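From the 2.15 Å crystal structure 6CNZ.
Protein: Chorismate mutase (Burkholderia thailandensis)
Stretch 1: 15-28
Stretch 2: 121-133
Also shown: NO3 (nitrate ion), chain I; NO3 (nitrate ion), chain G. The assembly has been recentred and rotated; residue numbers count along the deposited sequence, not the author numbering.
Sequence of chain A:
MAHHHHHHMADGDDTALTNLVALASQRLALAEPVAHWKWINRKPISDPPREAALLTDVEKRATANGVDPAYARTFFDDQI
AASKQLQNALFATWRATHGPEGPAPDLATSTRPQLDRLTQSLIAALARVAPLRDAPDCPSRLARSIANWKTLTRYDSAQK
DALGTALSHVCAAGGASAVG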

# COMPACT_ATOMS: atom_id res chain seq x y z
N THR A 15 -13.90 -8.85 4.88
CA THR A 15 -12.82 -7.90 5.04
C THR A 15 -11.47 -8.61 5.16
O THR A 15 -10.45 -8.04 4.76
CB THR A 15 -13.06 -7.02 6.26
OG1 THR A 15 -13.05 -7.83 7.44
CG2 THR A 15 -14.41 -6.32 6.14
N ALA A 16 -11.45 -9.84 5.66
CA ALA A 16 -10.18 -10.56 5.76
C ALA A 16 -9.54 -10.69 4.39
O ALA A 16 -8.35 -10.37 4.21
CB ALA A 16 -10.40 -11.94 6.39
N LEU A 17 -10.31 -11.14 3.40
CA LEU A 17 -9.81 -11.23 2.03
C LEU A 17 -9.42 -9.87 1.49
O LEU A 17 -8.38 -9.73 0.84
CB LEU A 17 -10.87 -11.87 1.13
CG LEU A 17 -11.14 -13.35 1.29
CD1 LEU A 17 -12.31 -13.74 0.39
CD2 LEU A 17 -9.89 -14.12 0.94
N THR A 18 -10.27 -8.85 1.71
CA THR A 18 -10.00 -7.52 1.19
C THR A 18 -8.68 -6.97 1.71
O THR A 18 -7.90 -6.37 0.95
CB THR A 18 -11.15 -6.58 1.59
OG1 THR A 18 -12.40 -7.19 1.26
CG2 THR A 18 -11.03 -5.26 0.86
N ASN A 19 -8.41 -7.16 3.00
CA ASN A 19 -7.15 -6.70 3.57
C ASN A 19 -5.97 -7.47 3.00
O ASN A 19 -4.91 -6.89 2.72
CB ASN A 19 -7.20 -6.83 5.09
CG ASN A 19 -7.78 -5.59 5.75
OD1 ASN A 19 -7.76 -4.50 5.18
ND2 ASN A 19 -8.25 -5.73 6.98
N LEU A 20 -6.15 -8.78 2.79
CA LEU A 20 -5.10 -9.61 2.20
C LEU A 20 -4.73 -9.12 0.79
O LEU A 20 -3.55 -8.99 0.46
CB LEU A 20 -5.55 -11.08 2.16
CG LEU A 20 -4.48 -12.09 1.75
CD1 LEU A 20 -3.33 -12.04 2.75
CD2 LEU A 20 -5.05 -13.49 1.65
N VAL A 21 -5.74 -8.88 -0.05
CA VAL A 21 -5.51 -8.35 -1.39
C VAL A 21 -4.73 -7.04 -1.33
O VAL A 21 -3.73 -6.84 -2.03
CB VAL A 21 -6.85 -8.18 -2.13
CG1 VAL A 21 -6.67 -7.49 -3.50
CG2 VAL A 21 -7.53 -9.52 -2.30
N ALA A 22 -5.18 -6.11 -0.49
CA ALA A 22 -4.54 -4.80 -0.42
C ALA A 22 -3.07 -4.92 -0.03
O ALA A 22 -2.21 -4.26 -0.63
CB ALA A 22 -5.27 -3.90 0.58
N LEU A 23 -2.77 -5.79 0.93
CA LEU A 23 -1.38 -5.90 1.37
C LEU A 23 -0.54 -6.62 0.33
O LEU A 23 0.63 -6.24 0.10
CB LEU A 23 -1.31 -6.61 2.73
CG LEU A 23 -1.83 -5.76 3.91
CD1 LEU A 23 -2.15 -6.65 5.11
CD2 LEU A 23 -0.85 -4.61 4.29
N ALA A 24 -1.10 -7.65 -0.33
CA ALA A 24 -0.37 -8.34 -1.38
C ALA A 24 -0.04 -7.38 -2.51
O ALA A 24 1.05 -7.42 -3.09
CB ALA A 24 -1.16 -9.53 -1.92
N SER A 25 -0.99 -6.51 -2.85
CA SER A 25 -0.74 -5.51 -3.88
C SER A 25 0.31 -4.51 -3.43
O SER A 25 1.17 -4.09 -4.21
CB SER A 25 -2.06 -4.82 -4.25
OG SER A 25 -1.84 -3.68 -5.06
N GLN A 26 0.24 -4.11 -2.16
CA GLN A 26 1.23 -3.19 -1.61
C GLN A 26 2.63 -3.78 -1.68
O GLN A 26 3.58 -3.10 -2.08
CB GLN A 26 0.84 -2.83 -0.17
CG GLN A 26 1.66 -1.73 0.48
CD GLN A 26 1.11 -1.29 1.85
OE1 GLN A 26 -0.06 -1.47 2.17
NE2 GLN A 26 1.97 -0.69 2.65
N ARG A 27 2.77 -5.06 -1.34
CA ARG A 27 4.09 -5.69 -1.44
C ARG A 27 4.55 -5.79 -2.88
O ARG A 27 5.72 -5.51 -3.20
CB ARG A 27 4.06 -7.08 -0.80
CG ARG A 27 5.44 -7.67 -0.56
CD ARG A 27 5.35 -9.17 -0.27
NE ARG A 27 6.60 -9.67 0.27
CZ ARG A 27 7.63 -10.05 -0.47
NH1 ARG A 27 7.54 -10.01 -1.80
NH2 ARG A 27 8.74 -10.47 0.11
N LEU A 28 3.64 -6.15 -3.79
CA LEU A 28 3.98 -6.28 -5.20
C LEU A 28 4.42 -4.95 -5.80
O LEU A 28 5.25 -4.93 -6.71
CB LEU A 28 2.78 -6.84 -5.97
CG LEU A 28 2.98 -7.25 -7.42
CD1 LEU A 28 4.20 -8.19 -7.55
CD2 LEU A 28 1.69 -7.89 -7.99
N SER A 121 2.71 -8.23 8.33
CA SER A 121 1.32 -7.86 8.04
C SER A 121 0.64 -8.94 7.20
O SER A 121 -0.52 -9.29 7.44
CB SER A 121 1.25 -6.51 7.32
OG SER A 121 1.99 -5.53 8.01
N LEU A 122 1.36 -9.46 6.20
CA LEU A 122 0.81 -10.52 5.36
C LEU A 122 0.56 -11.78 6.16
O LEU A 122 -0.47 -12.45 5.96
CB LEU A 122 1.75 -10.80 4.21
CG LEU A 122 1.64 -9.73 3.11
CD1 LEU A 122 2.67 -9.98 2.02
CD2 LEU A 122 0.23 -9.76 2.53
N ILE A 123 1.48 -12.14 7.06
CA ILE A 123 1.26 -13.36 7.84
C ILE A 123 0.05 -13.19 8.75
O ILE A 123 -0.77 -14.11 8.86
CB ILE A 123 2.53 -13.72 8.64
CG1 ILE A 123 3.61 -14.20 7.68
CG2 ILE A 123 2.23 -14.81 9.66
CD1 ILE A 123 4.78 -14.81 8.37
N ALA A 124 -0.10 -12.02 9.37
CA ALA A 124 -1.28 -11.78 10.18
C ALA A 124 -2.55 -11.72 9.33
O ALA A 124 -3.62 -12.19 9.75
CB ALA A 124 -1.11 -10.48 10.98
N ALA A 125 -2.46 -11.14 8.13
CA ALA A 125 -3.62 -11.10 7.25
C ALA A 125 -4.01 -12.50 6.78
O ALA A 125 -5.20 -12.82 6.71
CB ALA A 125 -3.36 -10.19 6.04
N LEU A 126 -3.01 -13.33 6.46
CA LEU A 126 -3.29 -14.70 6.05
C LEU A 126 -3.97 -15.49 7.16
O LEU A 126 -4.88 -16.29 6.90
CB LEU A 126 -1.98 -15.38 5.63
CG LEU A 126 -2.02 -16.59 4.69
CD1 LEU A 126 -2.65 -16.22 3.34
CD2 LEU A 126 -0.61 -17.11 4.49
N ALA A 127 -3.53 -15.28 8.41
CA ALA A 127 -4.15 -15.95 9.55
C ALA A 127 -5.65 -15.68 9.61
O ALA A 127 -6.43 -16.56 9.99
CB ALA A 127 -3.50 -15.50 10.86
N ARG A 128 -6.08 -14.47 9.25
CA ARG A 128 -7.51 -14.19 9.28
C ARG A 128 -8.23 -14.82 8.10
O ARG A 128 -9.45 -15.03 8.18
CB ARG A 128 -7.78 -12.69 9.30
CG ARG A 128 -7.44 -12.03 10.63
CD ARG A 128 -7.52 -10.53 10.52
NE ARG A 128 -6.91 -9.86 11.67
CZ ARG A 128 -6.83 -8.55 11.81
NH1 ARG A 128 -7.34 -7.76 10.87
NH2 ARG A 128 -6.25 -8.01 12.88
N VAL A 129 -7.52 -15.11 7.02
CA VAL A 129 -8.14 -15.75 5.86
C VAL A 129 -8.17 -17.26 6.00
O VAL A 129 -9.03 -17.91 5.39
CB VAL A 129 -7.41 -15.28 4.59
CG1 VAL A 129 -7.78 -16.11 3.38
CG2 VAL A 129 -7.73 -13.80 4.34
N ALA A 130 -7.32 -17.83 6.84
CA ALA A 130 -7.19 -19.28 6.98
C ALA A 130 -8.52 -20.01 7.16
O ALA A 130 -8.76 -20.99 6.44
CB ALA A 130 -6.22 -19.58 8.12
N PRO A 131 -9.44 -19.59 8.04
CA PRO A 131 -10.68 -20.37 8.23
C PRO A 131 -11.52 -20.51 6.96
O PRO A 131 -12.44 -21.34 6.94
CB PRO A 131 -11.45 -19.59 9.30
CG PRO A 131 -10.44 -18.68 9.94
CD PRO A 131 -9.46 -18.35 8.85
N LEU A 132 -11.25 -19.71 5.93
CA LEU A 132 -11.99 -19.73 4.67
C LEU A 132 -11.31 -20.59 3.62
O LEU A 132 -11.86 -20.76 2.52
CB LEU A 132 -12.12 -18.30 4.12
CG LEU A 132 -13.20 -17.35 4.65
CD1 LEU A 132 -13.38 -17.42 6.17
CD2 LEU A 132 -12.87 -15.94 4.22
N ARG A 133 -10.13 -21.13 3.94
CA ARG A 133 -9.26 -21.72 2.92
C ARG A 133 -9.99 -22.79 2.12
O ARG A 133 -9.85 -22.87 0.90
CB ARG A 133 -8.02 -22.29 3.61
CG ARG A 133 -7.03 -22.97 2.70
CD ARG A 133 -5.92 -23.57 3.53
NE ARG A 133 -4.93 -24.26 2.71
CZ ARG A 133 -3.91 -24.95 3.20
NH1 ARG A 133 -3.74 -25.05 4.52
NH2 ARG A 133 -3.05 -25.54 2.38
N NO3 I . 11.24 -11.34 -2.33
O1 NO3 I . 10.15 -11.19 -2.98
O2 NO3 I . 11.41 -10.74 -1.22
O3 NO3 I . 12.15 -12.09 -2.78
N NO3 G . -2.16 -4.60 -8.26
O1 NO3 G . -1.18 -4.82 -7.49
O2 NO3 G . -2.03 -4.75 -9.52
O3 NO3 G . -3.27 -4.21 -7.78
O HOH W 1 -6.96 -10.56 6.55
O HOH W 2 -8.23 -8.44 8.07

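Residues 15-28 form one continuous helix, and the second stretch enters as a helix from Ser 121 onward; the two run nearly antiparallel, with 152° between their N-to-C directions and axes that approach to 8.6 Å. The register pairs Ala 16 with Val 129 (CA to CA 5.6 Å), Leu 20 with Ala 125 (CA to CA 5.5 Å) and Leu 23 with Leu 122 (CA to CA 6.5 Å), so the backbones lie closest where an alanine faces a larger residue. Regular i to i+4 hydrogen bonds run along the first helix, from Asn 19 N to Thr 15 O (2.8 Å) through Leu 28 N to Ala 24 O (3.0 Å). In the second stretch the pattern loosens near Arg 128, whose N makes only weak bonds, to Ala 124 O (3.4 Å) and Ala 125 O (3.2 Å); farther on, Leu 132 N bonds to Val 129 O (2.9 Å).

No direct hydrogen bond joins the stretches, which bury 594 Å² between them, largely through apolar packing. Leu 20 (t, p) is a knob set among Leu 122, Ala 125, Leu 126 and Val 129: its CD1 lies 3.8 Å from Ala 125 CB, and its CD2 lies 3.8 Å from Val 129 CG2 and 4.0 Å from Leu 126 CD1. Leu 122 (m, t) returns the arrangement, sitting among Leu 20, Leu 23, Ala 24 and Arg 27. Its CA-to-CB bond points sideways, yet the end of the chain comes nearer, bringing CD2 to 3.5 Å from Leu 23 CB and CD1 to 3.6 Å from Arg 27 CD. The aliphatic part of Arg 27 thus packs on the leucine, while its guanidinium donates from NH1 to O1 (3.1 Å) and from NH2 to O2 (3.0 Å) of the chain I nitrate, probably acquired from the crystallisation liquor.

At the other end, the CA-to-CB bond of Ala 16 points toward the second stretch, and its CB lies 3.7 Å from Arg 128 O and 3.8 Å from Val 129 CG2. Leu 17 extends the apolar surface, with CD2 3.8 Å from Val 129 CG1 and CG 4.3 Å from Leu 132 CD2.

Two waters supply the polar links. Water 1 donates to Ala 16 O (2.7 Å from its O) and to Ala 125 O (2.9 Å from its O), bridging the two backbones. Water 2, through its O, accepts from Asn 19 ND2 (2.9 Å) and Arg 128 NH1 (3.0 Å), joining two donors that cannot bond to each other.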